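Local structure of hypoxanthine-guanine-xanthine phosphoribosyltransferase (Tritrichomonas foetus, 1HGX) at residues Pro40-Val45 and Phe62-Asp67; Cys132-Gly137 and Val152-Ile157. The protein salvages purine bases from the host by transferring phosphoribosyl from 5-phospho-alpha-D-ribose 1-diphosphate to hypoxanthine, guanine or xanthine, yielding IMP, GMP or XMP. All coordinates share one frame; numbering follows the deposited sequence.

Interaction 1. Residues Pro40-Val45 and Phe62-Asp67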
loop_
_atom_site.group_PDB
_atom_site.type_symbol
_atom_site.label_atom_id
_atom_site.label_comp_id
_atom_site.label_asym_id
_atom_site.label_seq_id
_atom_site.Cartn_x
_atom_site.Cartn_y
_atom_site.Cartn_z
ATOM N N PRO A 40 7.817 14.076 -7.841
ATOM C CA PRO A 40 6.356 14.073 -7.853
ATOM C C PRO A 40 5.667 13.513 -6.632
ATOM O O PRO A 40 6.249 12.757 -5.857
ATOM C CB PRO A 40 6.055 13.189 -9.063
ATOM C CG PRO A 40 7.087 12.100 -8.893
ATOM C CD PRO A 40 8.345 12.927 -8.605
ATOM N N VAL A 41 4.399 13.881 -6.488
ATOM C CA VAL A 41 3.557 13.361 -5.428
ATOM C C VAL A 41 2.793 12.239 -6.154
ATOM O O VAL A 41 2.068 12.486 -7.119
ATOM C CB VAL A 41 2.559 14.419 -4.902
ATOM C CG1 VAL A 41 1.665 13.809 -3.829
ATOM C CG2 VAL A 41 3.313 15.612 -4.326
ATOM N N MET A 42 3.022 11.003 -5.738
ATOM C CA MET A 42 2.371 9.847 -6.350
ATOM C C MET A 42 1.213 9.472 -5.451
ATOM O O MET A 42 1.416 8.956 -4.355
ATOM C CB MET A 42 3.338 8.670 -6.399
ATOM C CG MET A 42 4.690 9.017 -6.934
ATOM S SD MET A 42 4.690 8.867 -8.679
ATOM C CE MET A 42 4.853 7.202 -8.784
ATOM N N ILE A 43 0.005 9.695 -5.932
ATOM C CA ILE A 43 -1.186 9.416 -5.161
ATOM C C ILE A 43 -1.758 8.042 -5.418
ATOM O O ILE A 43 -2.016 7.671 -6.556
ATOM C CB ILE A 43 -2.276 10.456 -5.461
ATOM C CG1 ILE A 43 -1.750 11.860 -5.154
ATOM C CG2 ILE A 43 -3.548 10.138 -4.680
ATOM C CD1 ILE A 43 -2.695 12.943 -5.568
ATOM N N CYS A 44 -1.952 7.284 -4.351
ATOM C CA CYS A 44 -2.540 5.969 -4.477
ATOM C C CYS A 44 -3.996 6.068 -4.005
ATOM O O CYS A 44 -4.273 6.566 -2.900
ATOM C CB CYS A 44 -1.788 4.963 -3.603
ATOM S SG CYS A 44 -2.573 3.347 -3.485
ATOM N N VAL A 45 -4.928 5.655 -4.857
ATOM C CA VAL A 45 -6.339 5.667 -4.482
ATOM C C VAL A 45 -6.598 4.302 -3.828
ATOM O O VAL A 45 -6.668 3.267 -4.503
ATOM C CB VAL A 45 -7.258 5.888 -5.709
ATOM C CG1 VAL A 45 -8.727 5.915 -5.267
ATOM C CG2 VAL A 45 -6.873 7.200 -6.447
ATOM N N PHE A 62 13.991 6.875 -7.977
ATOM C CA PHE A 62 14.179 8.316 -7.825
ATOM C C PHE A 62 13.348 8.857 -6.664
ATOM O O PHE A 62 12.483 8.157 -6.130
ATOM C CB PHE A 62 13.876 9.068 -9.131
ATOM C CG PHE A 62 12.521 8.771 -9.722
ATOM C CD1 PHE A 62 11.392 9.471 -9.309
ATOM C CD2 PHE A 62 12.382 7.820 -10.732
ATOM C CE1 PHE A 62 10.148 9.232 -9.894
ATOM C CE2 PHE A 62 11.135 7.572 -11.325
ATOM C CZ PHE A 62 10.018 8.281 -10.905
ATOM N N GLN A 63 13.650 10.078 -6.236
ATOM C CA GLN A 63 12.934 10.703 -5.133
ATOM C C GLN A 63 11.498 11.021 -5.549
ATOM O O GLN A 63 11.259 11.626 -6.594
ATOM C CB GLN A 63 13.657 11.977 -4.705
ATOM C CG GLN A 63 13.057 12.667 -3.506
ATOM C CD GLN A 63 13.830 13.910 -3.121
ATOM O OE1 GLN A 63 14.228 14.693 -3.972
ATOM N NE2 GLN A 63 14.054 14.090 -1.833
ATOM N N LEU A 64 10.548 10.594 -4.728
ATOM C CA LEU A 64 9.125 10.821 -4.983
ATOM C C LEU A 64 8.433 10.854 -3.630
ATOM O O LEU A 64 8.947 10.312 -2.659
ATOM C CB LEU A 64 8.559 9.698 -5.859
ATOM C CG LEU A 64 8.670 8.251 -5.369
ATOM C CD1 LEU A 64 7.465 7.851 -4.520
ATOM C CD2 LEU A 64 8.790 7.350 -6.582
ATOM N N GLU A 65 7.269 11.479 -3.557
ATOM C CA GLU A 65 6.552 11.600 -2.299
ATOM C C GLU A 65 5.217 10.879 -2.367
ATOM O O GLU A 65 4.333 11.275 -3.116
ATOM C CB GLU A 65 6.340 13.078 -2.011
ATOM C CG GLU A 65 5.661 13.384 -0.697
ATOM C CD GLU A 65 5.885 14.818 -0.262
ATOM O OE1 GLU A 65 6.427 15.617 -1.059
ATOM O OE2 GLU A 65 5.527 15.144 0.890
ATOM N N PRO A 66 5.063 9.786 -1.619
ATOM C CA PRO A 66 3.787 9.077 -1.674
ATOM C C PRO A 66 2.694 9.803 -0.899
ATOM O O PRO A 66 2.972 10.525 0.059
ATOM C CB PRO A 66 4.102 7.733 -0.992
ATOM C CG PRO A 66 5.582 7.597 -1.097
ATOM C CD PRO A 66 6.044 9.022 -0.840
ATOM N N ASP A 67 1.457 9.635 -1.349
ATOM C CA ASP A 67 0.309 10.199 -0.664
ATOM C C ASP A 67 -0.860 9.282 -0.990
ATOM O O ASP A 67 -0.810 8.516 -1.952
ATOM C CB ASP A 67 0.035 11.640 -1.074
ATOM C CG ASP A 67 -0.645 12.438 0.040
ATOM O OD1 ASP A 67 -1.292 11.847 0.937
ATOM O OD2 ASP A 67 -0.522 13.677 0.021
#

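Interaction 2. Residues Cys132-Gly137 and Val152-Ile157. With 5GP (guanosine-5'-monophosphate), chain C.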
loop_
_atom_site.group_PDB
_atom_site.type_symbol
_atom_site.label_atom_id
_atom_site.label_comp_id
_atom_site.label_asym_id
_atom_site.label_seq_id
_atom_site.Cartn_x
_atom_site.Cartn_y
_atom_site.Cartn_z
ATOM N N CYS A 132 -6.091 -0.851 -14.929
ATOM C CA CYS A 132 -7.026 -1.307 -15.951
ATOM C C CYS A 132 -7.997 -0.253 -16.416
ATOM O O CYS A 132 -8.341 0.676 -15.680
ATOM C CB CYS A 132 -7.868 -2.491 -15.446
ATOM S SG CYS A 132 -6.998 -4.016 -15.110
ATOM N N ASP A 133 -8.430 -0.405 -17.656
ATOM C CA ASP A 133 -9.441 0.462 -18.229
ATOM C C ASP A 133 -10.504 -0.512 -18.748
ATOM O O ASP A 133 -10.217 -1.334 -19.621
ATOM C CB ASP A 133 -8.888 1.292 -19.381
ATOM C CG ASP A 133 -9.926 2.224 -19.968
ATOM O OD1 ASP A 133 -10.919 2.533 -19.275
ATOM O OD2 ASP A 133 -9.747 2.660 -21.117
ATOM N N LYS A 134 -11.696 -0.475 -18.163
ATOM C CA LYS A 134 -12.771 -1.362 -18.591
ATOM C C LYS A 134 -13.367 -0.847 -19.901
ATOM O O LYS A 134 -13.779 0.302 -19.996
ATOM C CB LYS A 134 -13.854 -1.454 -17.512
ATOM C CG LYS A 134 -14.895 -2.523 -17.809
ATOM C CD LYS A 134 -15.926 -2.660 -16.700
ATOM C CE LYS A 134 -15.316 -3.186 -15.427
ATOM N NZ LYS A 134 -16.358 -3.601 -14.454
ATOM N N ASP A 135 -13.361 -1.682 -20.929
ATOM C CA ASP A 135 -13.902 -1.284 -22.220
ATOM C C ASP A 135 -15.422 -1.408 -22.224
ATOM O O ASP A 135 -15.968 -2.500 -22.402
ATOM C CB ASP A 135 -13.302 -2.135 -23.340
ATOM C CG ASP A 135 -13.700 -1.658 -24.727
ATOM O OD1 ASP A 135 -14.297 -0.563 -24.861
ATOM O OD2 ASP A 135 -13.394 -2.384 -25.690
ATOM N N ILE A 136 -16.093 -0.281 -22.009
ATOM C CA ILE A 136 -17.545 -0.240 -21.994
ATOM C C ILE A 136 -18.045 0.615 -23.159
ATOM O O ILE A 136 -19.220 0.972 -23.223
ATOM C CB ILE A 136 -18.079 0.336 -20.664
ATOM C CG1 ILE A 136 -17.653 1.795 -20.506
ATOM C CG2 ILE A 136 -17.558 -0.485 -19.496
ATOM C CD1 ILE A 136 -18.376 2.529 -19.396
ATOM N N GLY A 137 -17.152 0.904 -24.098
ATOM C CA GLY A 137 -17.519 1.725 -25.233
ATOM C C GLY A 137 -17.307 3.176 -24.855
ATOM O O GLY A 137 -16.342 3.499 -24.156
ATOM N N VAL A 152 -9.487 -4.010 -20.199
ATOM C CA VAL A 152 -10.229 -5.165 -19.739
ATOM C C VAL A 152 -11.656 -5.200 -20.307
ATOM O O VAL A 152 -12.210 -4.167 -20.665
ATOM C CB VAL A 152 -10.194 -5.142 -18.187
ATOM C CG1 VAL A 152 -11.537 -4.790 -17.593
ATOM C CG2 VAL A 152 -9.616 -6.421 -17.646
ATOM N N GLU A 153 -12.238 -6.387 -20.428
ATOM C CA GLU A 153 -13.591 -6.481 -20.964
ATOM C C GLU A 153 -14.620 -6.099 -19.921
ATOM O O GLU A 153 -14.330 -6.084 -18.723
ATOM C CB GLU A 153 -13.877 -7.879 -21.502
ATOM C CG GLU A 153 -13.628 -8.979 -20.497
ATOM C CD GLU A 153 -13.681 -10.329 -21.129
ATOM O OE1 GLU A 153 -12.758 -10.656 -21.911
ATOM O OE2 GLU A 153 -14.634 -11.067 -20.856
ATOM N N ASN A 154 -15.831 -5.818 -20.388
ATOM C CA ASN A 154 -16.923 -5.399 -19.527
ATOM C C ASN A 154 -17.495 -6.494 -18.629
ATOM O O ASN A 154 -18.639 -6.928 -18.816
ATOM C CB ASN A 154 -18.030 -4.775 -20.382
ATOM C CG ASN A 154 -19.038 -3.992 -19.561
ATOM O OD1 ASN A 154 -18.890 -3.824 -18.352
ATOM N ND2 ASN A 154 -20.070 -3.503 -20.223
ATOM N N ARG A 155 -16.701 -6.930 -17.655
ATOM C CA ARG A 155 -17.119 -7.960 -16.700
ATOM C C ARG A 155 -16.606 -7.513 -15.329
ATOM O O ARG A 155 -15.842 -6.548 -15.239
ATOM C CB ARG A 155 -16.511 -9.328 -17.049
ATOM C CG ARG A 155 -16.877 -9.901 -18.426
ATOM C CD ARG A 155 -18.336 -10.309 -18.527
ATOM N NE ARG A 155 -18.702 -11.266 -17.485
ATOM C CZ ARG A 155 -18.470 -12.577 -17.536
ATOM N NH1 ARG A 155 -17.868 -13.116 -18.587
ATOM N NH2 ARG A 155 -18.800 -13.338 -16.505
ATOM N N TYR A 156 -17.031 -8.192 -14.265
ATOM C CA TYR A 156 -16.575 -7.826 -12.931
ATOM C C TYR A 156 -15.205 -8.430 -12.725
ATOM O O TYR A 156 -15.057 -9.646 -12.664
ATOM C CB TYR A 156 -17.522 -8.311 -11.831
ATOM C CG TYR A 156 -17.215 -7.648 -10.501
ATOM C CD1 TYR A 156 -17.668 -6.358 -10.232
ATOM C CD2 TYR A 156 -16.419 -8.279 -9.545
ATOM C CE1 TYR A 156 -17.331 -5.713 -9.060
ATOM C CE2 TYR A 156 -16.079 -7.636 -8.361
ATOM C CZ TYR A 156 -16.541 -6.357 -8.128
ATOM O OH TYR A 156 -16.213 -5.710 -6.964
ATOM N N ILE A 157 -14.210 -7.557 -12.658
ATOM C CA ILE A 157 -12.822 -7.946 -12.485
ATOM C C ILE A 157 -12.481 -8.238 -11.026
ATOM O O ILE A 157 -12.852 -7.491 -10.106
ATOM C CB ILE A 157 -11.881 -6.865 -13.100
ATOM C CG1 ILE A 157 -12.253 -6.646 -14.570
ATOM C CG2 ILE A 157 -10.413 -7.257 -12.962
ATOM C CD1 ILE A 157 -12.332 -7.937 -15.407
HETATM P P 5GP C . -16.336 4.520 -12.345
HETATM O O1P 5GP C . -15.245 4.655 -13.335
HETATM O O2P 5GP C . -16.522 5.729 -11.540
HETATM O O3P 5GP C . -17.563 3.998 -12.974
HETATM O "O5'" 5GP C . -15.934 3.311 -11.447
HETATM C "C5'" 5GP C . -14.615 3.003 -11.016
HETATM C "C4'" 5GP C . -14.690 2.574 -9.606
HETATM O "O4'" 5GP C . -15.409 1.343 -9.422
HETATM C "C3'" 5GP C . -13.326 2.360 -9.026
HETATM O "O3'" 5GP C . -13.481 2.582 -7.628
HETATM C "C2'" 5GP C . -13.163 0.912 -9.273
HETATM O "O2'" 5GP C . -12.219 0.369 -8.363
HETATM C "C1'" 5GP C . -14.538 0.274 -9.069
HETATM N N9 5GP C . -14.737 -0.857 -10.056
HETATM C C8 5GP C . -15.098 -0.728 -11.389
HETATM N N7 5GP C . -15.144 -1.859 -12.046
HETATM C C5 5GP C . -14.772 -2.831 -11.114
HETATM C C6 5GP C . -14.530 -4.229 -11.310
HETATM O O6 5GP C . -14.763 -4.896 -12.316
HETATM N N1 5GP C . -13.969 -4.837 -10.195
HETATM C C2 5GP C . -13.683 -4.181 -9.001
HETATM N N2 5GP C . -13.258 -4.935 -7.985
HETATM N N3 5GP C . -13.941 -2.866 -8.794
HETATM C C4 5GP C . -14.458 -2.233 -9.903
HETATM O O HOH W 1 -16.028 -5.580 -23.177
#

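Interaction 1. Residues Pro40-Val45 and Phe62-Asp67
Strand 41-45 and the start of strand 65-72 run parallel, their short axes 4.6 Å apart at closest approach and inclined by 26°, with Val41 level with Glu65, Met42 with Pro66 and Ile43 with Asp67. Four backbone hydrogen bonds join them. The N-H of Glu65 meets Pro40 O at 2.8 Å, almost straight and nearly along the C=O axis. Met42 then both gives and takes: its N reaches Glu65 O at 2.9 Å, and its O receives Asp67 N at 3.1 Å, each donor lying above the carbonyl plane. Cys44 N closes the series on Asp67 O, in the carbonyl plane. The ring nitrogen of Pro66 has no hydrogen to give, but in a parallel register that nitrogen faces away from 40-45, so the pairing is unbroken.

On one face, Val41 has CG1 anti to its backbone N (chi1 178°), which lays this methyl alongside Asp67 CB at 3.9 Å, the two side chains pointing the same way. The carboxylate of Asp67 is held beyond the contact by Thr91 and the backbone N of Lys90, and Glu65 extends to a salt bridge with Arg96. Across the other face, Met42 CG abuts Leu64 CD1 at 3.9 Å, the chains crossing at about a right angle; bends at chi2 and chi3 fold the thioether back. Leu64 keeps CG in the crowded position between N and carbonyl carbon (chi1 58°), and its CB meets Pro40 CG obliquely at 4.1 Å. Pro40 CD in turn sits at the edge of the Phe62 ring. Helix 50-57 connects the two parallel strands and packs Tyr53 on Cys44 and Pro66, a beta-alpha-beta crossover of the phosphoribosyltransferase fold.

Interaction 2. Residues Cys132-Gly137 and Val152-Ile157
Lys134, a buried residue of strand 132-134 packed against the loop that follows strand 147-152, carries the tight part of this contact. Its backbone is level with Val152 in a single parallel bridge: Val152 N donates to Asp133 O, and Asp135 N reaches Val152 O at 2.8 Å, almost straight and nearly along the C=O axis. Val152 CG1 packs against Lys134 CA and CG, while Cys132 SG touches CG2 of the same valine loosely.

From this base the lysine chain starts with CG anti to the backbone N (chi1 -171°), passes Glu153 O and Asn154 OD1, and bends at chi3 (-67°) to bring NZ to three acceptors. NZ binds Arg155 O at 3.1 Å from above the carbonyl plane, and on the nucleotide O6 at 3.0 Å and N7 at 3.2 Å. The ammonium would probably draw electron density from the base through O6 and N7. This is the purine pocket of a 6-oxopurine phosphoribosyltransferase, where a lysine and loop backbone read the O6, N7 and N1 edge of the base. Ile157 N gives O6 a second bond at 2.7 Å, and Ile157 O accepts from guanine N1, with a weak bond from N2. Tyr156, its CG anti to N (chi1 -166°), lays one ring face, nearly parallel to the base, over the N1 side of its six-membered ring, N1 lying 3.6 Å above the tyrosine plane and offset toward the rim; its OH is bonded to Asp163 O.

The other end is looser and wetter. Exposed Asn154, centre of an inverse gamma turn, lays its amide obliquely against Ile136 CG2, whose side chain also touches Asp106. A water bridges the segments, donating to Asp135 O and accepting from Asn154 N, and Asp135 OD1 takes Gly137 N in an Asx turn, met from above the carboxylate plane.

Both contacts reach the same mixed sheet, interaction 1 as a run of parallel pairs, interaction 2 through one parallel bridge beside a loop. They lie on opposite sides of the chain's centre, with their own centres 26 Å apart and their nearest atoms about 11 Å apart, so they do not touch. Strands 97-102 and 125-130 run between them; the first pairs with strand 41-45 and ends at Glu102 of the GMP-binding segment; the side chain of Cys44 is about 8 Å from that of Glu102 and about 11 Å from the nucleotide. Interaction 2 instead grips the guanine directly, and Ile136 comes within about 4 Å of Asp106, the probable proton acceptor, side chain to side chain.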